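ABC transporter, substrate binding protein (PDB 3EAF) probably captures a small solute outside the cell and delivers it to the membrane subunits of an ABC transporter, and carries a bound magnesium ion. Local coordinates at residues S309-L312 against E318-K321; E66-F71 against D96-T101; K33-K38 against N296-I301; K22-G27 against I81-A86; I258-G263 against E267-I272. All blocks are in the same frame, centred on the assembly; numbering follows the deposited sequence.

Contact 1 (S309-L312 against E318-K321); sequences SQDL and EALK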
# COMPACT_ATOMS: atom_id res chain seq x y z
N SER A 309 -5.64 26.68 13.39
CA SER A 309 -7.05 26.36 13.59
C SER A 309 -7.95 27.20 12.70
O SER A 309 -8.99 26.73 12.23
CB SER A 309 -7.44 26.52 15.07
OG SER A 309 -7.12 27.81 15.54
N GLN A 310 -7.55 28.45 12.45
CA GLN A 310 -8.29 29.33 11.54
C GLN A 310 -8.31 28.72 10.14
O GLN A 310 -9.36 28.62 9.51
CB GLN A 310 -7.66 30.73 11.49
CG GLN A 310 -7.76 31.54 12.80
CD GLN A 310 -6.71 31.16 13.84
OE1 GLN A 310 -5.68 30.55 13.52
NE2 GLN A 310 -6.96 31.54 15.09
N ASP A 311 -7.13 28.29 9.69
CA ASP A 311 -6.96 27.66 8.38
C ASP A 311 -7.79 26.38 8.27
O ASP A 311 -8.47 26.16 7.27
CB ASP A 311 -5.47 27.35 8.17
CG ASP A 311 -5.07 27.35 6.70
OD1 ASP A 311 -5.93 27.60 5.82
OD2 ASP A 311 -3.87 27.09 6.43
N LEU A 312 -7.74 25.55 9.31
CA LEU A 312 -8.49 24.29 9.34
C LEU A 312 -10.00 24.54 9.29
O LEU A 312 -10.72 23.86 8.55
CB LEU A 312 -8.12 23.45 10.57
CG LEU A 312 -8.58 21.99 10.62
CD1 LEU A 312 -8.04 21.17 9.46
CD2 LEU A 312 -8.19 21.34 11.96
N GLU A 318 -8.68 21.62 2.06
CA GLU A 318 -7.70 22.40 1.31
C GLU A 318 -6.51 22.85 2.16
O GLU A 318 -5.38 22.91 1.68
CB GLU A 318 -8.36 23.61 0.65
CG GLU A 318 -7.46 24.38 -0.29
CD GLU A 318 -8.21 25.45 -1.06
OE1 GLU A 318 -8.74 26.39 -0.41
OE2 GLU A 318 -8.28 25.35 -2.30
N ALA A 319 -6.77 23.18 3.43
CA ALA A 319 -5.69 23.52 4.37
C ALA A 319 -4.81 22.29 4.59
O ALA A 319 -3.58 22.41 4.67
CB ALA A 319 -6.26 24.02 5.69
N LEU A 320 -5.43 21.12 4.67
CA LEU A 320 -4.71 19.85 4.85
C LEU A 320 -3.88 19.48 3.62
O LEU A 320 -2.72 19.07 3.77
CB LEU A 320 -5.68 18.72 5.20
CG LEU A 320 -6.37 18.79 6.58
CD1 LEU A 320 -7.42 17.71 6.71
CD2 LEU A 320 -5.36 18.69 7.72
N LYS A 321 -4.46 19.63 2.43
CA LYS A 321 -3.73 19.38 1.17
C LYS A 321 -2.47 20.23 1.06
O LYS A 321 -1.40 19.73 0.71
CB LYS A 321 -4.61 19.64 -0.07
CG LYS A 321 -3.79 20.12 -1.30
CD LYS A 321 -4.57 20.06 -2.58
CE LYS A 321 -4.30 21.27 -3.47
NZ LYS A 321 -2.90 21.47 -3.90
O HOH W 1 -2.33 24.74 5.10
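Asp311 and Leu312 both place CG roughly opposite the backbone N (chi1 -151° and -167°), and this swings a carboxylate and a leucine fork from helix 309-315 toward helix 317-326. These are two consecutive short helices joined by a tight connection, packed at a corner in the N-terminal lobe of a periplasmic-binding-protein fold. The nearest CA atoms, those of Leu312 and Ala319, are 5.8 Å apart, a closeness consistent with the small alanine. Its methyl group points toward the first turn of helix 309-315, with Ala319 CB 3.5 Å from Asp311 O, and the same methyl touches the carboxylate, at 3.6 Å from Asp311 OD1. A small, apolar residue suits this place because it fills the corner without demanding a polar partner. On the inner side, Leu312 CD1 meets Leu320 CD2 at 4.0 Å, two branched leucine ends crossing at a slant. Leu312 also packs on Ile5 of strand 3-11, whereas Leu320 reaches Leu300, Ala303 and Ile304 of helix 288-304, so the pair continues into the core of the lobe. The polar end of Asp311 is held by two partners: OD1 forms a salt bridge with Arg315, one turn further along its own helix, while OD2 accepts a hydrogen bond from a water. An aspartate is therefore well placed here, short enough to lie against the alanine and still serve both partners. That water spans the helices, donating to Asp311 OD2 at 3.1 Å and to Ala319 O at 2.7 Å.

Contact 2 (E66-F71 against D96-T101); sequences EYYREF and DTDKIT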
# COMPACT_ATOMS: atom_id res chain seq x y z
N GLU A 66 -21.37 5.34 -2.94
CA GLU A 66 -22.46 5.62 -1.99
C GLU A 66 -21.95 6.15 -0.64
O GLU A 66 -22.48 7.14 -0.11
CB GLU A 66 -23.33 4.37 -1.81
CG GLU A 66 -24.28 4.13 -2.99
CD GLU A 66 -24.76 2.69 -3.11
OE1 GLU A 66 -24.32 1.82 -2.32
OE2 GLU A 66 -25.58 2.43 -4.02
N TYR A 67 -20.93 5.49 -0.09
CA TYR A 67 -20.33 5.94 1.16
C TYR A 67 -19.57 7.26 1.03
O TYR A 67 -19.50 8.03 1.99
CB TYR A 67 -19.43 4.86 1.77
CG TYR A 67 -20.17 3.66 2.31
CD1 TYR A 67 -21.43 3.79 2.90
CD2 TYR A 67 -19.61 2.38 2.25
CE1 TYR A 67 -22.11 2.69 3.41
CE2 TYR A 67 -20.28 1.28 2.76
CZ TYR A 67 -21.53 1.44 3.33
OH TYR A 67 -22.20 0.35 3.84
N TYR A 68 -19.01 7.52 -0.15
CA TYR A 68 -18.37 8.81 -0.43
C TYR A 68 -19.38 9.96 -0.33
O TYR A 68 -19.11 10.97 0.31
CB TYR A 68 -17.70 8.85 -1.80
CG TYR A 68 -17.14 10.23 -2.09
CD1 TYR A 68 -15.96 10.66 -1.48
CD2 TYR A 68 -17.81 11.12 -2.94
CE1 TYR A 68 -15.45 11.93 -1.71
CE2 TYR A 68 -17.29 12.41 -3.17
CZ TYR A 68 -16.12 12.80 -2.55
OH TYR A 68 -15.59 14.06 -2.77
N ARG A 69 -20.52 9.78 -0.99
CA ARG A 69 -21.59 10.77 -0.94
C ARG A 69 -22.09 10.97 0.50
O ARG A 69 -22.30 12.10 0.92
CB ARG A 69 -22.73 10.43 -1.92
CG ARG A 69 -22.32 10.58 -3.40
CD ARG A 69 -23.50 10.48 -4.37
NE ARG A 69 -24.19 9.19 -4.29
CZ ARG A 69 -23.88 8.11 -5.01
NH1 ARG A 69 -22.87 8.14 -5.88
NH2 ARG A 69 -24.58 6.99 -4.85
N GLU A 70 -22.22 9.88 1.26
CA GLU A 70 -22.56 9.93 2.68
C GLU A 70 -21.52 10.71 3.50
O GLU A 70 -21.88 11.59 4.28
CB GLU A 70 -22.73 8.53 3.27
CG GLU A 70 -23.08 8.53 4.77
CD GLU A 70 -23.33 7.14 5.35
OE1 GLU A 70 -22.68 6.16 4.92
OE2 GLU A 70 -24.16 7.04 6.28
N PHE A 71 -20.24 10.38 3.33
CA PHE A 71 -19.15 11.11 3.99
C PHE A 71 -19.27 12.62 3.73
O PHE A 71 -19.20 13.42 4.66
CB PHE A 71 -17.77 10.62 3.53
CG PHE A 71 -17.37 9.27 4.05
CD1 PHE A 71 -17.89 8.76 5.24
CD2 PHE A 71 -16.41 8.51 3.37
CE1 PHE A 71 -17.49 7.50 5.71
CE2 PHE A 71 -16.01 7.26 3.83
CZ PHE A 71 -16.55 6.75 5.01
N ASP A 96 -11.16 16.35 -5.64
CA ASP A 96 -10.54 17.63 -5.96
C ASP A 96 -11.61 18.73 -5.99
O ASP A 96 -11.46 19.76 -5.34
CB ASP A 96 -9.80 17.55 -7.31
CG ASP A 96 -9.27 18.90 -7.77
OD1 ASP A 96 -8.58 19.59 -6.97
OD2 ASP A 96 -9.53 19.28 -8.93
N THR A 97 -12.69 18.48 -6.73
CA THR A 97 -13.85 19.37 -6.76
C THR A 97 -14.36 19.68 -5.35
O THR A 97 -14.55 20.85 -4.99
CB THR A 97 -14.98 18.74 -7.61
OG1 THR A 97 -14.50 18.52 -8.94
CG2 THR A 97 -16.20 19.64 -7.66
N ASP A 98 -14.53 18.63 -4.54
CA ASP A 98 -15.08 18.74 -3.19
C ASP A 98 -14.07 19.17 -2.12
O ASP A 98 -14.45 19.45 -0.98
CB ASP A 98 -15.73 17.43 -2.78
CG ASP A 98 -16.91 17.08 -3.66
OD1 ASP A 98 -17.54 18.01 -4.20
OD2 ASP A 98 -17.20 15.87 -3.81
N LYS A 99 -12.79 19.22 -2.50
CA LYS A 99 -11.70 19.64 -1.61
C LYS A 99 -11.56 18.76 -0.37
O LYS A 99 -11.43 19.27 0.75
CB LYS A 99 -11.83 21.12 -1.22
CG LYS A 99 -11.87 22.08 -2.39
CD LYS A 99 -11.44 23.47 -1.94
CE LYS A 99 -12.17 24.58 -2.69
NZ LYS A 99 -11.88 24.56 -4.15
N ILE A 100 -11.59 17.45 -0.58
CA ILE A 100 -11.45 16.47 0.50
C ILE A 100 -10.09 15.76 0.36
O ILE A 100 -9.83 15.12 -0.67
CB ILE A 100 -12.61 15.43 0.47
CG1 ILE A 100 -13.96 16.13 0.71
CG2 ILE A 100 -12.38 14.30 1.50
CD1 ILE A 100 -15.19 15.22 0.62
N THR A 101 -9.24 15.90 1.37
CA THR A 101 -7.93 15.23 1.38
C THR A 101 -8.13 13.71 1.46
O THR A 101 -8.82 13.21 2.35
CB THR A 101 -7.02 15.73 2.54
OG1 THR A 101 -6.55 17.05 2.24
CG2 THR A 101 -5.81 14.82 2.73
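The hydroxyl of Tyr68 reaches the carboxylate of Asp98 and donates a short hydrogen bond, Tyr68 OH to Asp98 OD2 2.6 Å. The oxygen lies at the edge of the phenol, in its plane, and the ring and carboxylate planes differ by only 18°. Asp98 accepts the bond on the anti lone pair of OD2, the one turned away from OD1. Beside it, the CD1 methyl of Ile100 comes obliquely to the hydroxyl end of the ring, 3.6 Å from Tyr68 OH and 4.0 Å from Tyr68 CE1, so one end of the tyrosine meets both the acid and the isoleucine. An extended first torsion (chi1 176°) carries the phenol this far from its helix. In the second shell, OD2 of Asp98 also takes a salt bridge from Arg72 and a hydrogen bond from Gln94; three donors thus grip one oxygen, which probably favours the charged carboxylate. Lys99, with positive phi (60°), closes helix 85-98 in a Schellman motif and turns the chain so that Asp98 and Ile100 both face Tyr68. Tyr68, Phe71 and Ile100 all pack on Ile80 of strand 79-82, where helices 61-74 and 85-98 and the start of strand 101-104 come together.

Contact 3 (K33-K38 against N296-I301); sequences KYFNEK and NVWLLI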
# COMPACT_ATOMS: atom_id res chain seq x y z
N LYS A 33 -7.84 6.45 17.60
CA LYS A 33 -8.06 6.42 19.05
C LYS A 33 -6.81 6.90 19.79
O LYS A 33 -6.93 7.65 20.76
CB LYS A 33 -8.46 5.02 19.52
CG LYS A 33 -9.82 4.55 19.00
CD LYS A 33 -10.05 3.10 19.39
CE LYS A 33 -11.47 2.63 19.06
NZ LYS A 33 -11.68 1.27 19.63
N TYR A 34 -5.64 6.48 19.32
CA TYR A 34 -4.36 6.84 19.93
C TYR A 34 -4.13 8.34 19.94
O TYR A 34 -3.96 8.93 21.01
CB TYR A 34 -3.19 6.14 19.24
CG TYR A 34 -1.83 6.43 19.84
CD1 TYR A 34 -1.44 5.84 21.05
CD2 TYR A 34 -0.93 7.28 19.20
CE1 TYR A 34 -0.18 6.09 21.60
CE2 TYR A 34 0.33 7.54 19.75
CZ TYR A 34 0.70 6.94 20.94
OH TYR A 34 1.95 7.20 21.47
N PHE A 35 -4.12 8.95 18.76
CA PHE A 35 -3.80 10.37 18.64
C PHE A 35 -4.89 11.27 19.25
O PHE A 35 -4.57 12.30 19.85
CB PHE A 35 -3.47 10.76 17.20
CG PHE A 35 -2.19 10.12 16.69
CD1 PHE A 35 -0.96 10.46 17.23
CD2 PHE A 35 -2.24 9.16 15.67
CE1 PHE A 35 0.22 9.87 16.76
CE2 PHE A 35 -1.06 8.57 15.19
CZ PHE A 35 0.16 8.92 15.74
N ASN A 36 -6.15 10.86 19.13
CA ASN A 36 -7.24 11.57 19.82
C ASN A 36 -6.94 11.71 21.32
O ASN A 36 -6.95 12.82 21.87
CB ASN A 36 -8.59 10.88 19.60
CG ASN A 36 -9.29 11.34 18.31
OD1 ASN A 36 -9.04 12.43 17.81
ND2 ASN A 36 -10.17 10.49 17.79
N GLU A 37 -6.64 10.57 21.95
CA GLU A 37 -6.38 10.48 23.39
C GLU A 37 -5.08 11.19 23.81
O GLU A 37 -5.05 11.86 24.85
CB GLU A 37 -6.37 9.00 23.81
CG GLU A 37 -6.02 8.70 25.28
CD GLU A 37 -7.10 9.12 26.26
OE1 GLU A 37 -8.30 9.14 25.89
OE2 GLU A 37 -6.76 9.42 27.43
N LYS A 38 -4.02 11.03 23.03
CA LYS A 38 -2.75 11.69 23.34
C LYS A 38 -2.87 13.21 23.16
O LYS A 38 -2.23 13.97 23.89
CB LYS A 38 -1.61 11.14 22.46
CG LYS A 38 -1.13 9.73 22.83
CD LYS A 38 -0.35 9.71 24.13
CE LYS A 38 0.23 8.33 24.40
NZ LYS A 38 0.81 8.20 25.78
N ASN A 296 -1.32 5.82 7.52
CA ASN A 296 -2.22 6.68 6.77
C ASN A 296 -2.90 7.72 7.66
O ASN A 296 -2.93 8.90 7.33
CB ASN A 296 -3.25 5.87 5.95
CG ASN A 296 -2.65 5.31 4.66
OD1 ASN A 296 -1.44 5.34 4.47
ND2 ASN A 296 -3.50 4.79 3.78
N VAL A 297 -3.40 7.27 8.81
CA VAL A 297 -3.99 8.19 9.79
C VAL A 297 -2.92 9.16 10.32
O VAL A 297 -3.18 10.36 10.43
CB VAL A 297 -4.66 7.41 10.94
CG1 VAL A 297 -5.12 8.34 12.04
CG2 VAL A 297 -5.83 6.56 10.40
N TRP A 298 -1.73 8.63 10.60
CA TRP A 298 -0.64 9.44 11.16
C TRP A 298 -0.24 10.57 10.21
O TRP A 298 0.06 11.68 10.66
CB TRP A 298 0.58 8.58 11.47
CG TRP A 298 1.52 9.15 12.52
CD1 TRP A 298 1.51 10.42 13.06
CD2 TRP A 298 2.61 8.47 13.14
NE1 TRP A 298 2.51 10.55 13.99
CE2 TRP A 298 3.21 9.37 14.05
CE3 TRP A 298 3.15 7.18 13.01
CZ2 TRP A 298 4.33 9.02 14.83
CZ3 TRP A 298 4.25 6.83 13.80
CH2 TRP A 298 4.82 7.75 14.70
N LEU A 299 -0.21 10.28 8.91
CA LEU A 299 0.09 11.31 7.92
C LEU A 299 -0.92 12.45 8.01
O LEU A 299 -0.54 13.62 7.93
CB LEU A 299 0.13 10.72 6.50
CG LEU A 299 0.49 11.70 5.37
CD1 LEU A 299 1.97 12.13 5.45
CD2 LEU A 299 0.18 11.10 4.00
N LEU A 300 -2.19 12.11 8.18
CA LEU A 300 -3.24 13.11 8.40
C LEU A 300 -2.99 13.94 9.67
O LEU A 300 -3.11 15.17 9.65
CB LEU A 300 -4.62 12.44 8.47
CG LEU A 300 -5.82 13.31 8.84
CD1 LEU A 300 -6.09 14.36 7.76
CD2 LEU A 300 -7.05 12.44 9.08
N ILE A 301 -2.64 13.27 10.77
CA ILE A 301 -2.32 13.93 12.04
C ILE A 301 -1.21 14.96 11.86
O ILE A 301 -1.32 16.09 12.35
CB ILE A 301 -1.88 12.90 13.13
CG1 ILE A 301 -2.99 11.87 13.42
CG2 ILE A 301 -1.41 13.60 14.41
CD1 ILE A 301 -4.36 12.45 13.66
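Phe35 lays the far end of its ring over one face of the Trp298 indole, its CZ atom 3.2 Å above the indole plane and displaced toward the rim. The contact joins two helices far apart in sequence, 18-38 and 288-304, which pack together in the N-terminal lobe of the periplasmic-binding-protein fold. The rings are neither parallel nor perpendicular: their planes meet at 38°, and the centroid of the phenylalanine ring lies 4.4 Å from that of the five-membered ring of Trp298. Phe35 CZ is almost equally close to all the atoms of that pyrrole ring, so this one atom sits over the pyrrole part of the indole. Trp298 offers this face because chi1 of -157° swings CG to the far side of CB from the backbone N, directing the indole toward Phe35 and helix 267-278. Ile301, about one turn along, packs against the Phe35 ring near its CB. Its CG2 sits over one face of the Phe35 ring, toward the rim, while Tyr34 CD2 lies over the centre of the opposite face, so the ring is clasped between a methyl and its own neighbour. Large apolar residues, two of them flat, bridge helices whose nearest CA atoms, Phe35 and Ile301, are 7.6 Å apart. Further out, the indole touches Glu267 of helix 267-278, the helix on which Tyr34 also packs, making it a third member of the cluster. On the isoleucine side, Ile301 CG1 lies 3.6 Å from the ring atom Phe35 CD2.

Contact 4 (K22-G27 against I81-A86); sequences KGYSLG and IGWGTA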
# COMPACT_ATOMS: atom_id res chain seq x y z
N LYS A 22 -8.60 -6.14 6.68
CA LYS A 22 -8.93 -6.22 8.10
C LYS A 22 -7.85 -5.58 8.98
O LYS A 22 -8.15 -4.75 9.83
CB LYS A 22 -9.16 -7.67 8.53
CG LYS A 22 -10.46 -8.29 8.05
CD LYS A 22 -10.52 -9.76 8.51
CE LYS A 22 -11.76 -10.47 7.98
NZ LYS A 22 -13.00 -10.13 8.75
N GLY A 23 -6.60 -5.96 8.74
CA GLY A 23 -5.45 -5.42 9.48
C GLY A 23 -5.32 -3.92 9.28
O GLY A 23 -5.11 -3.17 10.24
N TYR A 24 -5.45 -3.47 8.03
CA TYR A 24 -5.41 -2.04 7.73
C TYR A 24 -6.47 -1.27 8.54
O TYR A 24 -6.18 -0.21 9.10
CB TYR A 24 -5.63 -1.83 6.23
CG TYR A 24 -5.72 -0.40 5.76
CD1 TYR A 24 -4.58 0.28 5.31
CD2 TYR A 24 -6.95 0.27 5.70
CE1 TYR A 24 -4.66 1.58 4.84
CE2 TYR A 24 -7.03 1.58 5.23
CZ TYR A 24 -5.88 2.23 4.81
OH TYR A 24 -5.95 3.53 4.34
N SER A 25 -7.69 -1.80 8.57
CA SER A 25 -8.78 -1.17 9.33
C SER A 25 -8.47 -1.08 10.82
O SER A 25 -8.68 -0.04 11.44
CB SER A 25 -10.10 -1.91 9.13
OG SER A 25 -11.12 -1.22 9.83
N LEU A 26 -7.97 -2.17 11.39
CA LEU A 26 -7.54 -2.20 12.78
C LEU A 26 -6.47 -1.14 13.06
O LEU A 26 -6.54 -0.45 14.07
CB LEU A 26 -7.04 -3.60 13.17
CG LEU A 26 -6.40 -3.78 14.56
CD1 LEU A 26 -7.31 -3.32 15.72
CD2 LEU A 26 -5.97 -5.24 14.77
N GLY A 27 -5.47 -1.04 12.18
CA GLY A 27 -4.40 -0.05 12.35
C GLY A 27 -4.89 1.38 12.26
O GLY A 27 -4.43 2.24 13.01
N ILE A 81 -9.72 8.50 4.77
CA ILE A 81 -8.72 7.45 4.77
C ILE A 81 -9.34 6.31 3.98
O ILE A 81 -10.27 5.64 4.45
CB ILE A 81 -8.35 7.01 6.21
CG1 ILE A 81 -7.87 8.22 7.04
CG2 ILE A 81 -7.33 5.85 6.20
CD1 ILE A 81 -6.57 8.88 6.57
N GLY A 82 -8.84 6.10 2.76
CA GLY A 82 -9.49 5.21 1.80
C GLY A 82 -8.77 3.91 1.51
O GLY A 82 -7.81 3.54 2.20
N TRP A 83 -9.22 3.23 0.46
CA TRP A 83 -8.79 1.87 0.18
C TRP A 83 -8.45 1.59 -1.30
O TRP A 83 -7.33 1.85 -1.74
CB TRP A 83 -9.81 0.85 0.76
CG TRP A 83 -9.39 -0.58 0.58
CD1 TRP A 83 -9.95 -1.50 -0.27
CD2 TRP A 83 -8.32 -1.26 1.25
NE1 TRP A 83 -9.28 -2.71 -0.17
CE2 TRP A 83 -8.28 -2.58 0.77
CE3 TRP A 83 -7.38 -0.86 2.22
CZ2 TRP A 83 -7.34 -3.52 1.21
CZ3 TRP A 83 -6.45 -1.80 2.67
CH2 TRP A 83 -6.44 -3.11 2.16
N GLY A 84 -9.41 1.08 -2.07
CA GLY A 84 -9.11 0.39 -3.34
C GLY A 84 -8.67 1.28 -4.49
O GLY A 84 -9.10 2.43 -4.60
N THR A 85 -7.82 0.74 -5.36
CA THR A 85 -7.34 1.49 -6.54
C THR A 85 -8.47 1.96 -7.45
O THR A 85 -8.52 3.15 -7.81
CB THR A 85 -6.29 0.69 -7.36
OG1 THR A 85 -5.06 0.64 -6.63
CG2 THR A 85 -6.02 1.35 -8.72
N ALA A 86 -9.37 1.05 -7.81
CA ALA A 86 -10.49 1.37 -8.70
C ALA A 86 -11.32 2.54 -8.17
O ALA A 86 -11.50 3.54 -8.86
CB ALA A 86 -11.38 0.14 -8.97
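Residues 22-27 form part of the long helix 18-38, while residues 81-86 run from the end of strand 79-82 through a short loop into helix 85-98, with Gly84 at its N-cap. The nearest CA atoms, those of Tyr24 and Trp83, are 9.1 Å apart, and so large side chains must span the gap. Tyr24 does most of this, as its CG stands opposite the backbone N (chi1 176°) and the ring is directed at the strand end. Trp83 meets it edge-on in a T-shaped (edge-to-face) contact: Trp83 CZ3 is 3.5 Å from Tyr24 CG, above the tyrosine face and toward its rim, and the planes are inclined at 62°. The indole suits this role, giving an apolar benzo edge to Tyr24 while its NE1 forms a hydrogen bond to Thr17. At the other end of the phenol, the hydroxyl gives a weak hydrogen bond to the backbone, Tyr24 OH to Gly82 O 2.8 Å; its stronger partner is Asn296, whose ND2 probably donates to it. Ile81 packs alongside, with CG2 3.3 Å from Tyr24 OH. Trp83 further packs against Tyr59 and Trp233 and lies about 4 Å from a bound glycerol, probably from the crystallisation liquor. Such a loop at the carboxyl end of a parallel strand, leading into the N terminus of a helix, is where periplasmic binding proteins commonly hold their ligand, and the aromatic cluster around Trp83 is consistent with a place in the cleft.

Contact 5 (I258-G263 against E267-I272); sequences IYPMFG and EGIQTI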
# COMPACT_ATOMS: atom_id res chain seq x y z
N ILE A 258 8.62 -0.69 7.37
CA ILE A 258 9.27 -1.71 8.19
C ILE A 258 8.21 -2.58 8.90
O ILE A 258 7.18 -2.07 9.35
CB ILE A 258 10.27 -1.06 9.21
CG1 ILE A 258 11.31 -2.08 9.70
CG2 ILE A 258 9.54 -0.40 10.39
CD1 ILE A 258 12.23 -2.64 8.60
N TYR A 259 8.44 -3.89 8.94
CA TYR A 259 7.55 -4.80 9.66
C TYR A 259 7.81 -4.62 11.15
O TYR A 259 8.95 -4.34 11.54
CB TYR A 259 7.86 -6.26 9.33
CG TYR A 259 7.46 -6.79 7.97
CD1 TYR A 259 7.29 -5.94 6.87
CD2 TYR A 259 7.29 -8.16 7.77
CE1 TYR A 259 6.95 -6.44 5.62
CE2 TYR A 259 6.95 -8.67 6.54
CZ TYR A 259 6.78 -7.81 5.46
OH TYR A 259 6.45 -8.35 4.25
N PRO A 260 6.77 -4.78 11.99
CA PRO A 260 7.01 -4.74 13.44
C PRO A 260 8.15 -5.67 13.91
O PRO A 260 8.94 -5.27 14.77
CB PRO A 260 5.66 -5.18 14.04
CG PRO A 260 4.66 -4.74 13.03
CD PRO A 260 5.34 -4.97 11.68
N MSE A 261 8.25 -6.88 13.35
CA MSE A 261 9.31 -7.85 13.71
C MSE A 261 10.75 -7.40 13.41
O MSE A 261 11.70 -7.94 13.98
CB MSE A 261 9.05 -9.21 13.05
CG MSE A 261 9.01 -9.17 11.53
SE MSE A 261 8.90 -10.93 10.70
CE MSE A 261 7.42 -11.73 11.67
N PHE A 262 10.91 -6.43 12.51
CA PHE A 262 12.24 -5.85 12.23
C PHE A 262 12.38 -4.44 12.84
O PHE A 262 13.35 -3.73 12.59
CB PHE A 262 12.52 -5.78 10.72
CG PHE A 262 12.35 -7.08 9.99
CD1 PHE A 262 12.99 -8.24 10.42
CD2 PHE A 262 11.54 -7.16 8.85
CE1 PHE A 262 12.84 -9.45 9.74
CE2 PHE A 262 11.37 -8.36 8.17
CZ PHE A 262 12.03 -9.51 8.61
N GLY A 263 11.40 -4.05 13.65
CA GLY A 263 11.30 -2.67 14.10
C GLY A 263 11.22 -2.48 15.60
O GLY A 263 10.71 -1.45 16.06
N GLU A 267 10.81 3.96 16.40
CA GLU A 267 9.93 4.82 17.18
C GLU A 267 8.45 4.61 16.80
O GLU A 267 7.61 4.39 17.68
CB GLU A 267 10.36 6.29 17.04
CG GLU A 267 9.83 7.24 18.11
CD GLU A 267 8.41 7.71 17.85
OE1 GLU A 267 7.95 7.61 16.70
OE2 GLU A 267 7.74 8.19 18.81
N GLY A 268 8.17 4.66 15.50
CA GLY A 268 6.80 4.52 14.99
C GLY A 268 6.18 3.17 15.25
O GLY A 268 4.98 3.08 15.51
N ILE A 269 6.99 2.11 15.19
CA ILE A 269 6.57 0.77 15.60
C ILE A 269 6.24 0.72 17.10
O ILE A 269 5.25 0.11 17.51
CB ILE A 269 7.64 -0.31 15.23
CG1 ILE A 269 7.81 -0.42 13.70
CG2 ILE A 269 7.29 -1.67 15.81
CD1 ILE A 269 6.54 -0.79 12.93
N GLN A 270 7.07 1.36 17.92
CA GLN A 270 6.80 1.46 19.36
C GLN A 270 5.57 2.31 19.68
O GLN A 270 4.89 2.07 20.67
CB GLN A 270 8.04 1.94 20.13
CG GLN A 270 9.16 0.90 20.20
CD GLN A 270 8.69 -0.46 20.72
OE1 GLN A 270 7.94 -0.54 21.68
NE2 GLN A 270 9.15 -1.51 20.08
N THR A 271 5.31 3.31 18.83
CA THR A 271 4.10 4.13 18.92
C THR A 271 2.84 3.27 18.71
O THR A 271 1.86 3.40 19.44
CB THR A 271 4.17 5.31 17.91
OG1 THR A 271 5.23 6.20 18.28
CG2 THR A 271 2.86 6.08 17.87
N ILE A 272 2.89 2.40 17.70
CA ILE A 272 1.79 1.47 17.43
C ILE A 272 1.59 0.48 18.59
O ILE A 272 0.46 0.24 19.01
CB ILE A 272 1.97 0.72 16.06
CG1 ILE A 272 2.03 1.75 14.92
CG2 ILE A 272 0.83 -0.29 15.84
CD1 ILE A 272 2.37 1.19 13.53
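The loop that leaves strand 251-255 and enters helix 267-278 is closed here, a strand-to-helix connection of the periplasmic-binding-protein fold, with a short 3-10 segment at 260-262 folded against the first turns of the helix. Ile269 is the side chain around which the loop bends. Its CG1 meets Ile258 CG2 at 3.7 Å, the two isoleucines crossing at about a right angle, while its CG2 branch lies 3.9 Å from Pro260 CA. Gly263, lacking a side chain, lets its backbone lie against Ile269, with Gly263 O 3.4 Å from Ile269 CB. Proline suits the start of the 3-10 segment, as its phi of -51° matches that geometry, and the turn is held by backbone bonds from Phe262 N to Tyr259 O and from Gly263 N to Pro260 O. Outward, Ile258 rests on Leu365 and Phe353 of the neighbouring strands, and Pro260 on Val291 of helix 288-304. The side-chain contacts are apolar, but backbone carbonyls also face Ile269, and that of Ile258 is buried without a polar partner in the model. Between these segments the closure rests on van der Waals contact around Ile269, while backbone bonds hold the 3-10 segment.

Contacts 1 to 4 belong largely to one lobe and are tied through shared elements. Contact 1 touches contact 2 where Leu320 CB lies 3.5 Å from Thr101 OG1, and contact 3 where Leu320 CD1 meets Leu300 CD1 at 3.8 Å. Contacts 3 and 4 share helix 18-38 and are joined by a probable hydrogen bond, Asn296 ND2 to Tyr24 OH 2.8 Å. Contact 5, nested in the chain within the loop closed by contact 3, packs on it through Trp298 CZ3 and Gly268 CA, 3.6 Å apart. The magnesium ion, bound by Glu325, Asp340 and Tyr341, lies about 13 Å from the Leu320 side chain of contact 1, whereas contact 4 borders the glycerol.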